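Local coordinates for ABC-type amino acid transport system, periplasmic component (Caldanaerobacter subterraneus subsp. tengcongensis MB4, PDB 4YMX), which binds arginine as the extracytoplasmic substrate-binding component of an amino acid ABC transporter, at residues 60-65 with 81-86; 66-71 with 254-259; 122-127 with 248-253; 177-182 with 205-210. One frame throughout, in Å; residues are numbered along the deposited sequence.

In the fold
Contacts 1, 2 and 3 lie in one lobe of a two-lobed binding protein and contact 4 in the other, with the bound arginine in the cleft between. Contacts 2 and 3 are the close pair, their centres about 7 Å apart, because both use helix 249-258. F65 ties contact 1 to them: it packs on F258 of contact 2 and on Y123 and Y250 of contact 3. Contact 4 stands about 24 Å, centre to centre, from contacts 1 and 2 and about 26 Å from contact 3. The side chains of D85 and Y123 come to about 8 Å from the arginine, F179 to about 10 Å and W257 to about 13 Å.

Contact 1: 60-65 with 81-86; sequences DEIVGF and LEIKDM
I62 and I83 meet through one methyl from each. CD1 at the end of the longer branch of I62 sits 3.9 Å from CG2 of I83, and the two side chains run antiparallel to one another as they pass. The backbones stay well apart, with 8.0 Å between the CA atoms of I62 and I83, so the contact belongs to side chains alone. I62 gets its reach from an extended outer bond (chi2 170°), which carries CD1 out across the gap. CG2 of I83, the branch anti to the backbone N, is the one that meets it.

A second apolar touch uses the same methyl: CD1 of I62 lies 4.0 Å from CB of D85. The aspartate thus offers its aliphatic carbon here while its carboxylate is engaged elsewhere. OD1 is hydrogen-bonded to H53 NE2, and OD2 takes both a salt bridge from R174 NH1 and the backbone N of A45. The other nitrogen of H53, ND1, is bonded to D60 OD1, so this imidazole bridges the two segments in a second, polar way, and a carboxylate at each nitrogen would probably favour its charged form.

Strand 59-63 is an outer strand of the small antiparallel sheet and pairs with 51-56, whereas strand 80-85 is an outer strand of a five-stranded sheet, beside 38-43. Helix 65-77 joins the two in the chain, and its I67 touches both isoleucines, while M41 and T43 of strand 38-43 pack against I83.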
# COMPACT_ATOMS: atom_id res chain seq x y z
N ASP A 60 -17.59 -11.54 -0.84
CA ASP A 60 -16.36 -10.96 -1.35
C ASP A 60 -16.30 -9.57 -0.75
O ASP A 60 -16.94 -8.64 -1.25
CB ASP A 60 -16.36 -10.90 -2.88
CG ASP A 60 -15.25 -10.02 -3.44
OD1 ASP A 60 -14.24 -9.78 -2.74
OD2 ASP A 60 -15.37 -9.57 -4.59
N GLU A 61 -15.55 -9.42 0.34
CA GLU A 61 -15.48 -8.16 1.05
C GLU A 61 -14.08 -7.59 0.94
O GLU A 61 -13.10 -8.30 1.10
CB GLU A 61 -15.81 -8.35 2.53
CG GLU A 61 -17.16 -8.97 2.82
CD GLU A 61 -17.37 -9.21 4.30
OE1 GLU A 61 -16.52 -9.89 4.93
OE2 GLU A 61 -18.37 -8.71 4.85
N ILE A 62 -13.99 -6.29 0.66
CA ILE A 62 -12.71 -5.60 0.70
C ILE A 62 -12.53 -5.17 2.15
O ILE A 62 -13.34 -4.39 2.68
CB ILE A 62 -12.68 -4.41 -0.24
CG1 ILE A 62 -12.81 -4.88 -1.69
CG2 ILE A 62 -11.39 -3.63 -0.08
CD1 ILE A 62 -13.04 -3.75 -2.69
N VAL A 63 -11.49 -5.71 2.79
CA VAL A 63 -11.26 -5.50 4.21
C VAL A 63 -9.81 -5.11 4.47
O VAL A 63 -8.96 -5.21 3.59
CB VAL A 63 -11.58 -6.77 5.04
CG1 VAL A 63 -13.04 -7.18 4.86
CG2 VAL A 63 -10.66 -7.91 4.64
N GLY A 64 -9.53 -4.67 5.70
CA GLY A 64 -8.17 -4.36 6.10
C GLY A 64 -8.10 -3.12 6.97
O GLY A 64 -9.11 -2.46 7.22
N PHE A 65 -6.89 -2.80 7.41
CA PHE A 65 -6.64 -1.64 8.25
C PHE A 65 -7.15 -0.36 7.59
O PHE A 65 -7.81 0.47 8.23
CB PHE A 65 -5.13 -1.56 8.50
CG PHE A 65 -4.70 -0.48 9.44
CD1 PHE A 65 -5.18 -0.43 10.75
CD2 PHE A 65 -3.74 0.44 9.05
CE1 PHE A 65 -4.74 0.56 11.62
CE2 PHE A 65 -3.30 1.43 9.92
CZ PHE A 65 -3.80 1.49 11.20
N LEU A 81 -20.24 4.35 2.88
CA LEU A 81 -18.95 4.19 2.23
C LEU A 81 -19.09 3.30 1.00
O LEU A 81 -19.63 2.19 1.08
CB LEU A 81 -17.94 3.56 3.19
CG LEU A 81 -16.56 3.23 2.60
CD1 LEU A 81 -15.78 4.49 2.26
CD2 LEU A 81 -15.78 2.35 3.55
N GLU A 82 -18.62 3.79 -0.13
CA GLU A 82 -18.49 2.96 -1.32
C GLU A 82 -17.02 2.85 -1.67
O GLU A 82 -16.29 3.85 -1.65
CB GLU A 82 -19.30 3.54 -2.49
CG GLU A 82 -20.81 3.35 -2.31
CD GLU A 82 -21.64 3.88 -3.47
OE1 GLU A 82 -22.88 3.71 -3.43
OE2 GLU A 82 -21.08 4.46 -4.42
N ILE A 83 -16.57 1.64 -1.99
CA ILE A 83 -15.18 1.41 -2.34
C ILE A 83 -15.07 1.03 -3.81
O ILE A 83 -15.79 0.13 -4.28
CB ILE A 83 -14.58 0.27 -1.49
CG1 ILE A 83 -14.76 0.55 -0.00
CG2 ILE A 83 -13.11 0.09 -1.82
CD1 ILE A 83 -14.36 -0.61 0.87
N LYS A 84 -14.17 1.70 -4.52
CA LYS A 84 -13.81 1.30 -5.88
C LYS A 84 -12.41 0.70 -5.88
O LYS A 84 -11.44 1.37 -5.52
CB LYS A 84 -13.85 2.50 -6.83
CG LYS A 84 -15.23 3.10 -7.07
CD LYS A 84 -15.14 4.24 -8.07
CE LYS A 84 -16.51 4.85 -8.37
NZ LYS A 84 -16.40 5.99 -9.33
N ASP A 85 -12.31 -0.56 -6.28
CA ASP A 85 -11.02 -1.24 -6.40
C ASP A 85 -10.46 -1.02 -7.80
O ASP A 85 -11.15 -1.23 -8.81
CB ASP A 85 -11.20 -2.73 -6.10
CG ASP A 85 -9.89 -3.48 -5.99
OD1 ASP A 85 -9.94 -4.73 -5.97
OD2 ASP A 85 -8.81 -2.86 -5.92
N MET A 86 -9.23 -0.53 -7.87
CA MET A 86 -8.57 -0.26 -9.14
C MET A 86 -7.06 -0.43 -9.00
O MET A 86 -6.53 -0.49 -7.88
CB MET A 86 -8.90 1.16 -9.62
CG MET A 86 -8.29 2.25 -8.75
SD MET A 86 -8.85 3.90 -9.20
CE MET A 86 -10.51 3.86 -8.57

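Contact 2: 66-71 with 254-259; sequences DIDIAN and VDKWFK
D68 reaches across to K256 and W257 and receives both on one atom. Its OD2 lies 2.8 Å from K256 NZ in a salt bridge and 2.7 Å from W257 NE1 in a hydrogen bond. The indole bond is nearly straight, at 168°, with OD2 at the ring's edge in the indole plane. Seen from the carboxylate, the two donors come from opposite faces: the lysine on the syn side, 22° out of plane, the indole from well above it, 48° out.

K256 gets there with CG anti to its backbone N and the rest of the chain extended, which lays CD over one face of the W257 ring, 3.4 Å above its plane. With D68 cut back to an alanine, the indole N-H and the lysine charge would probably lose their shared acceptor, leaving the K256 chain free to swing off the ring.

Farther out, G64, just ahead of helix 65-77, lies with its CA over the benzo ring on the face opposite K256, sandwiching the indole. The closing helix of the chain thus folds back onto the first lobe, as in two-lobed periplasmic binding proteins whose chain begins and ends in the same lobe.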
# COMPACT_ATOMS: atom_id res chain seq x y z
N ASP A 66 -6.86 -0.19 6.30
CA ASP A 66 -7.31 1.01 5.60
C ASP A 66 -8.82 1.07 5.48
O ASP A 66 -9.40 2.17 5.48
CB ASP A 66 -6.70 1.10 4.20
CG ASP A 66 -5.24 1.53 4.21
OD1 ASP A 66 -4.72 1.93 5.27
OD2 ASP A 66 -4.61 1.50 3.14
N ILE A 67 -9.46 -0.08 5.37
CA ILE A 67 -10.92 -0.11 5.29
C ILE A 67 -11.55 0.25 6.63
O ILE A 67 -12.56 0.97 6.68
CB ILE A 67 -11.44 -1.47 4.82
CG1 ILE A 67 -10.75 -1.90 3.53
CG2 ILE A 67 -12.96 -1.43 4.64
CD1 ILE A 67 -10.73 -0.86 2.43
N ASP A 68 -10.97 -0.22 7.73
CA ASP A 68 -11.46 0.18 9.04
C ASP A 68 -11.35 1.69 9.23
O ASP A 68 -12.26 2.32 9.78
CB ASP A 68 -10.75 -0.57 10.15
CG ASP A 68 -11.11 -2.04 10.19
OD1 ASP A 68 -12.06 -2.47 9.49
OD2 ASP A 68 -10.44 -2.79 10.93
N ILE A 69 -10.25 2.28 8.75
CA ILE A 69 -10.09 3.72 8.86
C ILE A 69 -11.14 4.42 7.99
O ILE A 69 -11.78 5.39 8.42
CB ILE A 69 -8.66 4.16 8.45
CG1 ILE A 69 -7.65 3.62 9.46
CG2 ILE A 69 -8.57 5.67 8.34
CD1 ILE A 69 -6.20 3.84 9.08
N ALA A 70 -11.34 3.92 6.78
CA ALA A 70 -12.36 4.48 5.89
C ALA A 70 -13.74 4.45 6.52
O ALA A 70 -14.50 5.42 6.41
CB ALA A 70 -12.39 3.73 4.61
N ASN A 71 -14.07 3.34 7.17
CA ASN A 71 -15.38 3.25 7.80
C ASN A 71 -15.52 4.20 8.98
O ASN A 71 -16.61 4.72 9.22
CB ASN A 71 -15.73 1.81 8.14
CG ASN A 71 -16.38 1.10 6.98
OD1 ASN A 71 -17.47 1.47 6.54
ND2 ASN A 71 -15.71 0.09 6.46
N VAL A 254 -4.71 -1.67 15.16
CA VAL A 254 -3.34 -2.09 14.90
C VAL A 254 -3.12 -3.51 15.42
O VAL A 254 -2.52 -4.34 14.73
CB VAL A 254 -2.34 -1.11 15.52
CG1 VAL A 254 -0.94 -1.68 15.49
CG2 VAL A 254 -2.41 0.23 14.79
N ASP A 255 -3.63 -3.80 16.61
CA ASP A 255 -3.52 -5.16 17.16
C ASP A 255 -4.15 -6.19 16.23
O ASP A 255 -3.59 -7.25 15.98
CB ASP A 255 -4.19 -5.23 18.52
CG ASP A 255 -3.26 -4.88 19.64
OD1 ASP A 255 -2.06 -4.69 19.37
OD2 ASP A 255 -3.73 -4.80 20.80
N LYS A 256 -5.33 -5.84 15.73
CA LYS A 256 -6.14 -6.72 14.90
C LYS A 256 -5.45 -7.06 13.57
O LYS A 256 -5.50 -8.20 13.11
CB LYS A 256 -7.49 -6.04 14.66
CG LYS A 256 -8.42 -6.66 13.63
CD LYS A 256 -9.55 -5.67 13.31
CE LYS A 256 -10.57 -6.23 12.33
NZ LYS A 256 -11.56 -5.18 11.97
N TRP A 257 -4.78 -6.08 12.97
CA TRP A 257 -4.21 -6.26 11.64
C TRP A 257 -2.71 -6.53 11.61
O TRP A 257 -2.23 -7.20 10.69
CB TRP A 257 -4.53 -5.05 10.75
CG TRP A 257 -5.99 -4.90 10.48
CD1 TRP A 257 -6.81 -3.92 10.95
CD2 TRP A 257 -6.82 -5.78 9.70
NE1 TRP A 257 -8.09 -4.13 10.51
CE2 TRP A 257 -8.13 -5.26 9.74
CE3 TRP A 257 -6.58 -6.96 8.98
CZ2 TRP A 257 -9.20 -5.87 9.09
CZ3 TRP A 257 -7.64 -7.56 8.32
CH2 TRP A 257 -8.93 -7.02 8.37
N PHE A 258 -1.98 -6.01 12.58
CA PHE A 258 -0.51 -6.05 12.52
C PHE A 258 0.17 -6.85 13.62
O PHE A 258 1.39 -7.04 13.57
CB PHE A 258 0.06 -4.63 12.53
CG PHE A 258 -0.41 -3.78 11.39
CD1 PHE A 258 0.02 -4.01 10.10
CD2 PHE A 258 -1.29 -2.73 11.62
CE1 PHE A 258 -0.41 -3.21 9.05
CE2 PHE A 258 -1.74 -1.94 10.58
CZ PHE A 258 -1.30 -2.18 9.29
N LYS A 259 -0.58 -7.30 14.62
CA LYS A 259 0.05 -7.96 15.76
C LYS A 259 -0.32 -9.43 15.85
O LYS A 259 -0.28 -10.02 16.93
CB LYS A 259 -0.30 -7.24 17.06
CG LYS A 259 0.20 -5.80 17.12
CD LYS A 259 1.71 -5.74 17.09
CE LYS A 259 2.22 -4.31 17.22
NZ LYS A 259 1.49 -3.60 18.31

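Contact 3: 122-127 with 248-253; sequences LYYDSR and GEYDKL
The Y250 ring carries Y123 O at its edge, close to the ring plane, and the Y250 hydroxyl in turn sits at the edge of the Y124 ring, near that plane as well. OH of Y250 is 3.4 Å from CD1 of Y124, and the two side chains cross at a slant. The F258 ring stacks on Y124, while F65 meets Y124 edge-to-face.

The polar link is a short hydrogen bond from Y250 OH to Y123 O, 2.6 Å long. The donor stands above the carbonyl plane, 39° out of it, with a C=O...donor angle of 140°. CE1 of Y250 follows the hydroxyl in, 3.2 Å from Y123 O. Y250 holds CG anti to its backbone N (chi1 178°), which sends the ring out from helix 249-258 toward the strand.

That strand, 117-124, lies in the first-lobe sheet, and the chain runs on through 125-127 into strand 128-133 of the other lobe. The tyrosine therefore grips the backbone just where the chain crosses between lobes, the hinge region of this class of binding protein. Next along the crossing, S126 OG is hydrogen-bonded to G221 N, just ahead of strand 222-227.

The Y123 side chain turns away from Y250, onto I69 and I104, and its hydroxyl makes a weak hydrogen bond to D66 OD1.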
# COMPACT_ATOMS: atom_id res chain seq x y z
N LEU A 122 0.19 11.31 8.70
CA LEU A 122 0.52 9.89 8.60
C LEU A 122 -0.31 9.08 9.60
O LEU A 122 -0.55 9.53 10.73
CB LEU A 122 2.00 9.65 8.87
CG LEU A 122 3.00 10.18 7.86
CD1 LEU A 122 4.40 10.07 8.42
CD2 LEU A 122 2.90 9.41 6.56
N TYR A 123 -0.74 7.89 9.20
CA TYR A 123 -1.47 7.01 10.11
C TYR A 123 -0.77 5.67 10.33
O TYR A 123 -1.22 4.86 11.15
CB TYR A 123 -2.93 6.80 9.65
CG TYR A 123 -3.05 6.08 8.33
CD1 TYR A 123 -2.92 4.69 8.25
CD2 TYR A 123 -3.29 6.78 7.15
CE1 TYR A 123 -3.01 4.03 7.05
CE2 TYR A 123 -3.40 6.11 5.94
CZ TYR A 123 -3.26 4.74 5.90
OH TYR A 123 -3.35 4.08 4.70
N TYR A 124 0.32 5.42 9.60
CA TYR A 124 1.13 4.23 9.84
C TYR A 124 2.50 4.39 9.19
O TYR A 124 2.63 5.08 8.19
CB TYR A 124 0.43 2.96 9.33
CG TYR A 124 0.79 1.72 10.12
CD1 TYR A 124 0.47 1.63 11.47
CD2 TYR A 124 1.46 0.66 9.53
CE1 TYR A 124 0.81 0.50 12.21
CE2 TYR A 124 1.81 -0.47 10.27
CZ TYR A 124 1.47 -0.54 11.61
OH TYR A 124 1.80 -1.65 12.36
N ASP A 125 3.52 3.76 9.76
CA ASP A 125 4.85 3.83 9.18
C ASP A 125 4.94 2.73 8.11
O ASP A 125 4.05 1.88 7.99
CB ASP A 125 5.90 3.64 10.28
CG ASP A 125 7.31 3.98 9.82
OD1 ASP A 125 7.48 4.64 8.77
OD2 ASP A 125 8.26 3.57 10.52
N SER A 126 6.00 2.75 7.31
CA SER A 126 6.26 1.64 6.40
C SER A 126 7.74 1.54 6.06
O SER A 126 8.50 2.50 6.27
CB SER A 126 5.42 1.75 5.11
OG SER A 126 5.80 2.89 4.35
N ARG A 127 8.13 0.37 5.55
CA ARG A 127 9.52 0.08 5.20
C ARG A 127 9.55 -0.77 3.93
O ARG A 127 8.81 -1.74 3.82
CB ARG A 127 10.19 -0.68 6.35
CG ARG A 127 11.64 -1.09 6.09
CD ARG A 127 12.09 -2.18 7.05
NE ARG A 127 11.94 -1.78 8.45
CZ ARG A 127 12.84 -1.08 9.13
NH1 ARG A 127 13.97 -0.70 8.55
NH2 ARG A 127 12.63 -0.77 10.40
N GLY A 248 -8.06 5.19 21.82
CA GLY A 248 -7.80 3.77 21.99
C GLY A 248 -8.19 2.93 20.79
O GLY A 248 -7.72 1.79 20.67
N GLU A 249 -9.03 3.46 19.91
CA GLU A 249 -9.54 2.66 18.80
C GLU A 249 -8.43 2.29 17.80
O GLU A 249 -8.42 1.20 17.25
CB GLU A 249 -10.69 3.38 18.10
CG GLU A 249 -11.32 2.59 16.96
CD GLU A 249 -11.95 1.27 17.39
OE1 GLU A 249 -12.11 0.40 16.51
OE2 GLU A 249 -12.30 1.10 18.58
N TYR A 250 -7.49 3.21 17.58
CA TYR A 250 -6.37 2.96 16.69
C TYR A 250 -5.55 1.76 17.15
O TYR A 250 -5.19 0.89 16.35
CB TYR A 250 -5.50 4.21 16.63
CG TYR A 250 -4.25 4.12 15.79
CD1 TYR A 250 -4.28 4.40 14.43
CD2 TYR A 250 -3.03 3.80 16.37
CE1 TYR A 250 -3.12 4.36 13.67
CE2 TYR A 250 -1.86 3.76 15.62
CZ TYR A 250 -1.92 4.03 14.27
OH TYR A 250 -0.76 4.00 13.52
N ASP A 251 -5.27 1.71 18.44
CA ASP A 251 -4.47 0.61 18.94
C ASP A 251 -5.19 -0.73 18.79
O ASP A 251 -4.56 -1.74 18.52
CB ASP A 251 -4.09 0.86 20.40
CG ASP A 251 -3.16 2.03 20.55
OD1 ASP A 251 -2.14 2.08 19.84
OD2 ASP A 251 -3.47 2.92 21.37
N LYS A 252 -6.51 -0.72 18.96
CA LYS A 252 -7.32 -1.92 18.72
C LYS A 252 -7.20 -2.36 17.26
O LYS A 252 -7.01 -3.55 16.97
CB LYS A 252 -8.78 -1.67 19.11
CG LYS A 252 -9.66 -2.90 19.08
CD LYS A 252 -11.09 -2.59 19.52
CE LYS A 252 -11.98 -3.81 19.37
NZ LYS A 252 -13.28 -3.63 20.08
N LEU A 253 -7.26 -1.41 16.33
CA LEU A 253 -7.12 -1.74 14.91
C LEU A 253 -5.73 -2.27 14.57
O LEU A 253 -5.59 -3.22 13.79
CB LEU A 253 -7.44 -0.52 14.04
CG LEU A 253 -8.87 0.02 14.14
CD1 LEU A 253 -9.05 1.23 13.24
CD2 LEU A 253 -9.90 -1.05 13.81

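Contact 4: 177-182 with 205-210; sequences DEFMDL and KDMKIL
A Met-aromatic contact in the core of the second lobe, M207 against F179 with L182 beside it, packs helix 175-183 onto outer strand 207-210 of the five-stranded sheet. SD of M207 lies at the edge of the F179 ring, 5.0 Å from its centroid and 78° off the ring normal. The nearest ring atom is CD1 of F179, 3.7 Å from SD.

L182 and M207 meet end on: CD2 of L182 is also 3.7 Å from the sulfur, and its CB lies 3.8 Å from CE of M207. CE of M207 makes the closest approach of the contact, 3.4 Å from the carbonyl O of F179. An extended chain beyond CG (chi2 175°, chi3 -174°) carries this methyl from the strand to the helix backbone.

Around this group Y200 stacks on F179, L201 touches the same ring and V131 of the adjoining strand packs on L182. Replacing M207 with an alanine would probably open a gap between helix and strand and leave the F179 edge and L182 without their common partner.

The joint is buried and its side-chain contacts are apolar, so it rests on close packing, with a modest attraction likely between the polarisable sulfur and the weakly positive hydrogens of the ring edge.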
# COMPACT_ATOMS: atom_id res chain seq x y z
N ASP A 177 0.44 -10.14 -8.85
CA ASP A 177 1.18 -10.65 -10.00
C ASP A 177 2.68 -10.64 -9.81
O ASP A 177 3.39 -11.46 -10.39
CB ASP A 177 0.76 -9.89 -11.26
CG ASP A 177 -0.65 -10.20 -11.66
OD1 ASP A 177 -0.95 -11.40 -11.87
OD2 ASP A 177 -1.48 -9.27 -11.71
N GLU A 178 3.18 -9.74 -8.97
CA GLU A 178 4.60 -9.71 -8.64
C GLU A 178 5.00 -10.97 -7.90
O GLU A 178 6.06 -11.55 -8.15
CB GLU A 178 4.92 -8.47 -7.80
CG GLU A 178 4.59 -7.17 -8.52
CD GLU A 178 4.67 -5.98 -7.61
OE1 GLU A 178 5.66 -5.85 -6.85
OE2 GLU A 178 3.72 -5.15 -7.65
N PHE A 179 4.15 -11.41 -6.98
CA PHE A 179 4.42 -12.64 -6.26
C PHE A 179 4.31 -13.87 -7.15
O PHE A 179 5.10 -14.81 -7.01
CB PHE A 179 3.55 -12.74 -5.01
CG PHE A 179 4.08 -11.90 -3.88
CD1 PHE A 179 4.96 -12.45 -2.96
CD2 PHE A 179 3.76 -10.55 -3.78
CE1 PHE A 179 5.48 -11.69 -1.93
CE2 PHE A 179 4.27 -9.77 -2.75
CZ PHE A 179 5.14 -10.35 -1.83
N MET A 180 3.37 -13.86 -8.09
CA MET A 180 3.29 -14.94 -9.06
C MET A 180 4.55 -14.98 -9.93
O MET A 180 5.07 -16.06 -10.23
CB MET A 180 2.02 -14.81 -9.91
CG MET A 180 0.75 -15.10 -9.12
SD MET A 180 -0.74 -14.47 -9.94
CE MET A 180 -0.75 -15.45 -11.44
N ASP A 181 5.06 -13.81 -10.30
CA ASP A 181 6.29 -13.73 -11.08
C ASP A 181 7.46 -14.37 -10.34
O ASP A 181 8.20 -15.17 -10.90
CB ASP A 181 6.66 -12.27 -11.37
CG ASP A 181 5.82 -11.65 -12.45
OD1 ASP A 181 5.21 -12.39 -13.25
OD2 ASP A 181 5.80 -10.40 -12.50
N LEU A 182 7.62 -14.01 -9.08
CA LEU A 182 8.73 -14.55 -8.29
C LEU A 182 8.58 -16.05 -8.11
O LEU A 182 9.55 -16.80 -8.28
CB LEU A 182 8.84 -13.83 -6.95
CG LEU A 182 10.06 -14.23 -6.11
CD1 LEU A 182 11.37 -13.89 -6.82
CD2 LEU A 182 10.01 -13.57 -4.73
N LYS A 205 5.32 -19.98 1.04
CA LYS A 205 6.24 -20.52 2.03
C LYS A 205 7.67 -20.70 1.55
O LYS A 205 8.58 -20.89 2.36
CB LYS A 205 5.67 -21.84 2.58
CG LYS A 205 4.37 -21.64 3.36
CD LYS A 205 3.66 -22.95 3.65
CE LYS A 205 2.50 -22.74 4.61
NZ LYS A 205 1.61 -21.63 4.16
N ASP A 206 7.89 -20.62 0.24
CA ASP A 206 9.24 -20.77 -0.30
C ASP A 206 9.90 -19.42 -0.59
O ASP A 206 10.89 -19.35 -1.33
CB ASP A 206 9.22 -21.67 -1.53
CG ASP A 206 8.95 -23.12 -1.17
OD1 ASP A 206 9.58 -23.60 -0.20
OD2 ASP A 206 8.11 -23.75 -1.83
N MET A 207 9.36 -18.36 -0.01
CA MET A 207 9.96 -17.04 -0.13
C MET A 207 10.45 -16.50 1.21
O MET A 207 9.97 -16.91 2.28
CB MET A 207 8.96 -16.06 -0.75
CG MET A 207 8.59 -16.39 -2.19
SD MET A 207 7.32 -15.27 -2.78
CE MET A 207 6.95 -15.97 -4.39
N LYS A 208 11.38 -15.56 1.15
CA LYS A 208 11.91 -14.90 2.34
C LYS A 208 12.10 -13.41 2.10
O LYS A 208 12.23 -12.96 0.96
CB LYS A 208 13.24 -15.54 2.79
CG LYS A 208 14.36 -15.37 1.79
CD LYS A 208 15.62 -16.09 2.25
CE LYS A 208 16.68 -15.97 1.17
NZ LYS A 208 17.92 -16.67 1.60
N ILE A 209 12.11 -12.65 3.18
CA ILE A 209 12.32 -11.22 3.13
C ILE A 209 13.79 -10.93 3.43
O ILE A 209 14.35 -11.46 4.38
CB ILE A 209 11.44 -10.52 4.17
CG1 ILE A 209 9.97 -10.76 3.84
CG2 ILE A 209 11.75 -9.03 4.24
CD1 ILE A 209 8.99 -10.29 4.92
N LEU A 210 14.39 -10.09 2.59
CA LEU A 210 15.71 -9.54 2.88
C LEU A 210 15.56 -8.08 3.28
O LEU A 210 15.04 -7.24 2.52
CB LEU A 210 16.64 -9.67 1.67
CG LEU A 210 16.85 -11.11 1.21
CD1 LEU A 210 17.75 -11.18 -0.02
CD2 LEU A 210 17.41 -11.97 2.34